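Local coordinates for carbohydrate binding protein, putative, CPB33A (Cellvibrio japonicus, PDB 5FJQ) that is a copper-dependent lytic polysaccharide monooxygenase, represented by its catalytic domain, that is important for efficient chitin utilization by the bacterium, at residues Val11-Glu16 and Pro81-Thr86; Arg90-Thr95 and His153-Ile158. All coordinates share one frame; numbering follows the deposited sequence.

Contact 1. Residues Val11-Glu16 and Pro81-Thr86; sequences VIQCKE and PATSVT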
loop_
_atom_site.group_PDB
_atom_site.type_symbol
_atom_site.label_atom_id
_atom_site.label_comp_id
_atom_site.label_asym_id
_atom_site.label_seq_id
_atom_site.Cartn_x
_atom_site.Cartn_y
_atom_site.Cartn_z
ATOM N N VAL A 11 -1.313 6.231 2.901
ATOM C CA VAL A 11 -0.920 7.562 2.361
ATOM C C VAL A 11 -2.246 8.392 2.167
ATOM O O VAL A 11 -2.272 9.601 2.355
ATOM C CB VAL A 11 -0.062 7.534 1.025
ATOM C CG1 VAL A 11 1.282 6.843 1.267
ATOM C CG2 VAL A 11 -0.810 6.866 -0.168
ATOM N N ILE A 12 -3.363 7.710 1.939
ATOM C CA ILE A 12 -4.673 8.458 1.680
ATOM C C ILE A 12 -5.422 8.808 2.996
ATOM O O ILE A 12 -6.130 9.867 3.146
ATOM C CB ILE A 12 -5.696 7.635 0.803
ATOM C CG1 ILE A 12 -5.183 7.400 -0.640
ATOM C CG2 ILE A 12 -7.092 8.339 0.784
ATOM C CD1 ILE A 12 -4.799 8.626 -1.422
ATOM N N GLN A 13 -5.383 7.862 3.916
ATOM C CA GLN A 13 -5.865 8.109 5.270
ATOM C C GLN A 13 -5.152 9.336 5.847
ATOM O O GLN A 13 -5.763 10.307 6.317
ATOM C CB GLN A 13 -5.637 6.872 6.128
ATOM C CG GLN A 13 -6.607 5.698 5.811
ATOM C CD GLN A 13 -8.012 5.989 6.252
ATOM O OE1 GLN A 13 -8.317 7.125 6.587
ATOM N NE2 GLN A 13 -8.908 4.957 6.250
ATOM N N CYS A 14 -3.867 9.303 5.817
ATOM C CA CYS A 14 -3.178 10.475 6.409
ATOM C C CYS A 14 -3.273 11.794 5.572
ATOM O O CYS A 14 -3.384 12.891 6.168
ATOM C CB CYS A 14 -1.789 10.109 6.852
ATOM S SG CYS A 14 -1.651 9.200 8.439
ATOM N N LYS A 15 -3.273 11.688 4.235
ATOM C CA LYS A 15 -3.483 12.870 3.403
ATOM C C LYS A 15 -4.722 13.607 3.858
ATOM O O LYS A 15 -4.692 14.796 4.175
ATOM C CB LYS A 15 -3.552 12.544 1.903
ATOM C CG LYS A 15 -4.162 13.660 1.070
ATOM C CD LYS A 15 -3.996 13.407 -0.412
ATOM C CE LYS A 15 -5.026 12.377 -0.949
ATOM N NZ LYS A 15 -6.348 13.093 -1.201
ATOM N N GLU A 16 -5.795 12.850 4.018
ATOM C CA GLU A 16 -7.096 13.414 4.246
ATOM C C GLU A 16 -7.233 13.904 5.683
ATOM O O GLU A 16 -8.113 14.721 5.999
ATOM C CB GLU A 16 -8.054 12.273 3.953
ATOM C CG GLU A 16 -8.344 12.140 2.458
ATOM C CD GLU A 16 -9.411 11.108 2.179
ATOM O OE1 GLU A 16 -10.134 10.737 3.124
ATOM O OE2 GLU A 16 -9.513 10.699 1.014
ATOM N N PRO A 81 -5.119 4.905 11.029
ATOM C CA PRO A 81 -6.552 4.879 10.670
ATOM C C PRO A 81 -6.900 3.671 9.781
ATOM O O PRO A 81 -6.289 3.487 8.730
ATOM C CB PRO A 81 -6.733 6.166 9.871
ATOM C CG PRO A 81 -5.700 7.099 10.448
ATOM C CD PRO A 81 -4.502 6.220 10.775
ATOM N N ALA A 82 -7.864 2.846 10.155
ATOM C CA ALA A 82 -8.043 1.611 9.457
ATOM C C ALA A 82 -9.506 1.432 9.044
ATOM O O ALA A 82 -10.392 2.011 9.642
ATOM C CB ALA A 82 -7.570 0.458 10.330
ATOM N N THR A 83 -9.730 0.671 7.984
ATOM C CA THR A 83 -11.060 0.336 7.551
ATOM C C THR A 83 -11.507 -1.011 8.123
ATOM O O THR A 83 -10.771 -1.987 8.134
ATOM C CB THR A 83 -11.068 0.256 6.023
ATOM O OG1 THR A 83 -10.593 1.497 5.494
ATOM C CG2 THR A 83 -12.435 -0.064 5.479
ATOM N N SER A 84 -12.733 -1.065 8.603
ATOM C CA SER A 84 -13.232 -2.326 9.157
ATOM C C SER A 84 -13.418 -3.319 8.047
ATOM O O SER A 84 -13.990 -2.994 7.015
ATOM C CB SER A 84 -14.525 -2.089 9.845
ATOM O OG SER A 84 -14.144 -1.487 11.048
ATOM N N VAL A 85 -12.849 -4.500 8.222
ATOM C CA VAL A 85 -13.072 -5.557 7.239
ATOM C C VAL A 85 -13.511 -6.853 7.960
ATOM O O VAL A 85 -13.459 -6.932 9.198
ATOM C CB VAL A 85 -11.853 -5.813 6.340
ATOM C CG1 VAL A 85 -11.505 -4.583 5.504
ATOM C CG2 VAL A 85 -10.640 -6.253 7.183
ATOM N N THR A 86 -13.960 -7.827 7.163
ATOM C CA THR A 86 -14.212 -9.188 7.606
ATOM C C THR A 86 -13.671 -10.195 6.596
ATOM O O THR A 86 -13.356 -9.819 5.446
ATOM C CB THR A 86 -15.697 -9.467 7.795
ATOM O OG1 THR A 86 -16.367 -9.256 6.548
ATOM C CG2 THR A 86 -16.320 -8.558 8.894
HETATM O O HOH W 1 -7.956 1.895 5.671
#
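Q13 of helix 10-17 lies against P81, where the chain leads into strand 83-84. In the AA10 lytic polysaccharide monooxygenase fold, this helix belongs to the helical insertion after the first strand, and the contact joins it to the edge of the beta-sandwich. It is a surface contact, away from the copper site. The CB of Q13 sits 4.0 Å from P81 CB. The next carbon, Q13 CG, approaches the backbone oxygen, 3.7 Å from P81 O. The side chain bends at chi2 (-70°), and this folds the amide back along the proline, which it passes in the opposite direction. CD and OE1 then both lie near the ring, with Q13 OE1 3.8 Å from P81 CB. The amide nitrogen, Q13 NE2, lies beside P81 O and equally near T83 OG1, 3.9 Å from each. The side chain of T83 crosses that of Q13 at about a right angle. On the helix side, C14 forms a disulfide with C27 and fixes helix 10-17 to helix 25-33. On the other side, T83 pairs through its backbone with D176 and D178. A bridging water accepts a long bond from Q13 NE2 at 3.3 Å and lies 2.7 Å from T83 OG1.

Contact 2. Residues Arg90-Thr95 and His153-Ile158; sequences REFVWT and HIIYSI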
loop_
_atom_site.group_PDB
_atom_site.type_symbol
_atom_site.label_atom_id
_atom_site.label_comp_id
_atom_site.label_asym_id
_atom_site.label_seq_id
_atom_site.Cartn_x
_atom_site.Cartn_y
_atom_site.Cartn_z
ATOM N N ARG A 90 -13.557 -8.650 -0.468
ATOM C CA ARG A 90 -13.587 -7.198 -0.242
ATOM C C ARG A 90 -13.076 -6.516 -1.525
ATOM O O ARG A 90 -12.053 -6.886 -2.046
ATOM C CB ARG A 90 -12.745 -6.855 0.998
ATOM C CG ARG A 90 -12.748 -5.386 1.401
ATOM C CD ARG A 90 -14.164 -4.940 1.664
ATOM N NE ARG A 90 -14.097 -3.541 1.989
ATOM C CZ ARG A 90 -14.377 -3.008 3.176
ATOM N NH1 ARG A 90 -14.877 -3.741 4.204
ATOM N NH2 ARG A 90 -14.200 -1.706 3.295
ATOM N N GLU A 91 -13.821 -5.584 -2.103
ATOM C CA GLU A 91 -13.226 -4.784 -3.207
ATOM C C GLU A 91 -12.104 -3.811 -2.730
ATOM O O GLU A 91 -12.236 -3.100 -1.709
ATOM C CB GLU A 91 -14.251 -3.956 -4.017
ATOM C CG GLU A 91 -15.510 -4.710 -4.405
ATOM C CD GLU A 91 -16.155 -4.165 -5.663
ATOM O OE1 GLU A 91 -16.073 -2.934 -5.940
ATOM O OE2 GLU A 91 -16.720 -4.996 -6.401
ATOM N N PHE A 92 -11.038 -3.824 -3.510
ATOM C CA PHE A 92 -9.902 -2.894 -3.437
ATOM C C PHE A 92 -9.783 -2.166 -4.764
ATOM O O PHE A 92 -9.843 -2.760 -5.849
ATOM C CB PHE A 92 -8.604 -3.649 -3.117
ATOM C CG PHE A 92 -8.541 -4.176 -1.711
ATOM C CD1 PHE A 92 -9.241 -5.330 -1.338
ATOM C CD2 PHE A 92 -7.865 -3.494 -0.746
ATOM C CE1 PHE A 92 -9.193 -5.780 -0.022
ATOM C CE2 PHE A 92 -7.821 -3.934 0.580
ATOM C CZ PHE A 92 -8.486 -5.075 0.937
ATOM N N VAL A 93 -9.636 -0.863 -4.678
ATOM C CA VAL A 93 -9.775 -0.083 -5.869
ATOM C C VAL A 93 -8.556 0.776 -5.947
ATOM O O VAL A 93 -8.257 1.459 -4.958
ATOM C CB VAL A 93 -11.015 0.867 -5.784
ATOM C CG1 VAL A 93 -10.990 1.854 -6.946
ATOM C CG2 VAL A 93 -12.352 0.075 -5.686
ATOM N N TRP A 94 -7.923 0.769 -7.122
ATOM C CA TRP A 94 -6.768 1.641 -7.385
ATOM C C TRP A 94 -7.313 2.770 -8.238
ATOM O O TRP A 94 -7.918 2.523 -9.276
ATOM C CB TRP A 94 -5.635 0.940 -8.152
ATOM C CG TRP A 94 -4.694 0.075 -7.337
ATOM C CD1 TRP A 94 -4.959 -1.151 -6.893
ATOM C CD2 TRP A 94 -3.307 0.333 -7.005
ATOM N NE1 TRP A 94 -3.896 -1.696 -6.205
ATOM C CE2 TRP A 94 -2.838 -0.815 -6.286
ATOM C CE3 TRP A 94 -2.422 1.412 -7.227
ATOM C CZ2 TRP A 94 -1.552 -0.914 -5.794
ATOM C CZ3 TRP A 94 -1.146 1.317 -6.745
ATOM C CH2 TRP A 94 -0.704 0.163 -5.997
ATOM N N THR A 95 -7.129 3.996 -7.774
ATOM C CA THR A 95 -7.410 5.153 -8.598
ATOM C C THR A 95 -6.088 5.549 -9.228
ATOM O O THR A 95 -5.147 5.968 -8.544
ATOM C CB THR A 95 -8.007 6.305 -7.773
ATOM O OG1 THR A 95 -9.258 5.850 -7.279
ATOM C CG2 THR A 95 -8.233 7.518 -8.668
ATOM N N HIS A 153 -4.584 -5.376 10.669
ATOM C CA HIS A 153 -3.675 -5.964 9.742
ATOM C C HIS A 153 -3.215 -4.953 8.718
ATOM O O HIS A 153 -3.835 -3.907 8.540
ATOM C CB HIS A 153 -4.307 -7.238 9.129
ATOM C CG HIS A 153 -4.262 -8.379 10.092
ATOM N ND1 HIS A 153 -3.109 -9.125 10.275
ATOM C CD2 HIS A 153 -5.134 -8.788 11.043
ATOM C CE1 HIS A 153 -3.301 -9.978 11.270
ATOM N NE2 HIS A 153 -4.528 -9.817 11.732
ATOM N N ILE A 154 -2.082 -5.264 8.082
ATOM C CA ILE A 154 -1.626 -4.473 6.986
ATOM C C ILE A 154 -1.797 -5.285 5.732
ATOM O O ILE A 154 -1.388 -6.489 5.641
ATOM C CB ILE A 154 -0.155 -4.012 7.144
ATOM C CG1 ILE A 154 0.028 -3.247 8.455
ATOM C CG2 ILE A 154 0.300 -3.167 5.945
ATOM C CD1 ILE A 154 1.499 -2.854 8.672
ATOM N N ILE A 155 -2.375 -4.597 4.756
ATOM C CA ILE A 155 -2.405 -5.109 3.402
ATOM C C ILE A 155 -1.414 -4.315 2.546
ATOM O O ILE A 155 -1.352 -3.073 2.628
ATOM C CB ILE A 155 -3.803 -5.083 2.786
ATOM C CG1 ILE A 155 -4.661 -6.180 3.471
ATOM C CG2 ILE A 155 -3.691 -5.272 1.260
ATOM C CD1 ILE A 155 -6.116 -5.965 3.306
ATOM N N TYR A 156 -0.641 -5.049 1.745
ATOM C CA TYR A 156 0.285 -4.445 0.825
ATOM C C TYR A 156 -0.184 -4.780 -0.576
ATOM O O TYR A 156 -0.177 -5.947 -0.954
ATOM C CB TYR A 156 1.664 -5.051 1.080
ATOM C CG TYR A 156 2.806 -4.220 0.583
ATOM C CD1 TYR A 156 2.863 -2.851 0.833
ATOM C CD2 TYR A 156 3.869 -4.816 -0.165
ATOM C CE1 TYR A 156 3.946 -2.093 0.358
ATOM C CE2 TYR A 156 4.969 -4.067 -0.627
ATOM C CZ TYR A 156 5.018 -2.715 -0.351
ATOM O OH TYR A 156 6.117 -2.012 -0.843
ATOM N N SER A 157 -0.708 -3.785 -1.307
ATOM C CA SER A 157 -0.873 -3.934 -2.755
ATOM C C SER A 157 0.282 -3.397 -3.586
ATOM O O SER A 157 0.872 -2.321 -3.299
ATOM C CB SER A 157 -2.192 -3.236 -3.196
ATOM O OG SER A 157 -2.476 -3.491 -4.562
ATOM N N ILE A 158 0.608 -4.116 -4.670
ATOM C CA ILE A 158 1.722 -3.751 -5.496
ATOM C C ILE A 158 1.255 -3.791 -6.923
ATOM O O ILE A 158 0.608 -4.783 -7.388
ATOM C CB ILE A 158 2.870 -4.799 -5.454
ATOM C CG1 ILE A 158 3.458 -4.951 -4.055
ATOM C CG2 ILE A 158 3.946 -4.452 -6.492
ATOM C CD1 ILE A 158 4.731 -5.806 -4.017
#
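Inside the immunoglobulin-like beta-sandwich of this monooxygenase, W94 and F92 of strand 88-96 meet S157 and I155 of strand 152-161. The strands belong to different sheets. Their axes cross at 46° and stay 10.1 Å apart, a sheet-to-sheet distance spanned by side chains reaching inward. All five touching residues are buried. F92 and I155 come from opposite directions, and the CD1 methyl of I155 lies 3.5 Å from F92 CZ, meeting the ring obliquely. I155 CG1 is anti to its carbonyl carbon (chi1 -72°), and the extended chi2 carries CD1 on toward the ring. Two residues on from F92, the indole of W94 turns its edge to S157 and to the backbone N of I158, which is 4.0 Å from W94 CZ2. From strand 102-109, Y107 meets the F92 ring and touches I155, while the ring of F105 meets the indole. The W94 side chain is about 9 Å from the copper ion, too far to be a ligand. S157 OG has a further, weak hydrogen bond with R106 O. W94 NE1 donates to S157 OG at 2.8 Å, in the plane of the indole, with an N-H...O angle of 131°.

From H1, a copper ligand, the chain runs through strand 2-6 into helix 10-17, where contact 1 begins. It closes a long, mostly irregular loop that holds helices 25-33 and 53-56 and ends at P81. A short turn then leads from strand 83-84 into strand 88-96, where contact 2 starts. That contact closes a second loop, with strands and no helix, at strand 152-161. The two loops follow in series and neither nest nor cross. Contact 1 ties the helical insertion to the sandwich edge, and contact 2 ties the two sheets face to face. They meet at R90, whose NH1 probably hydrogen-bonds S84 O at 3.0 Å.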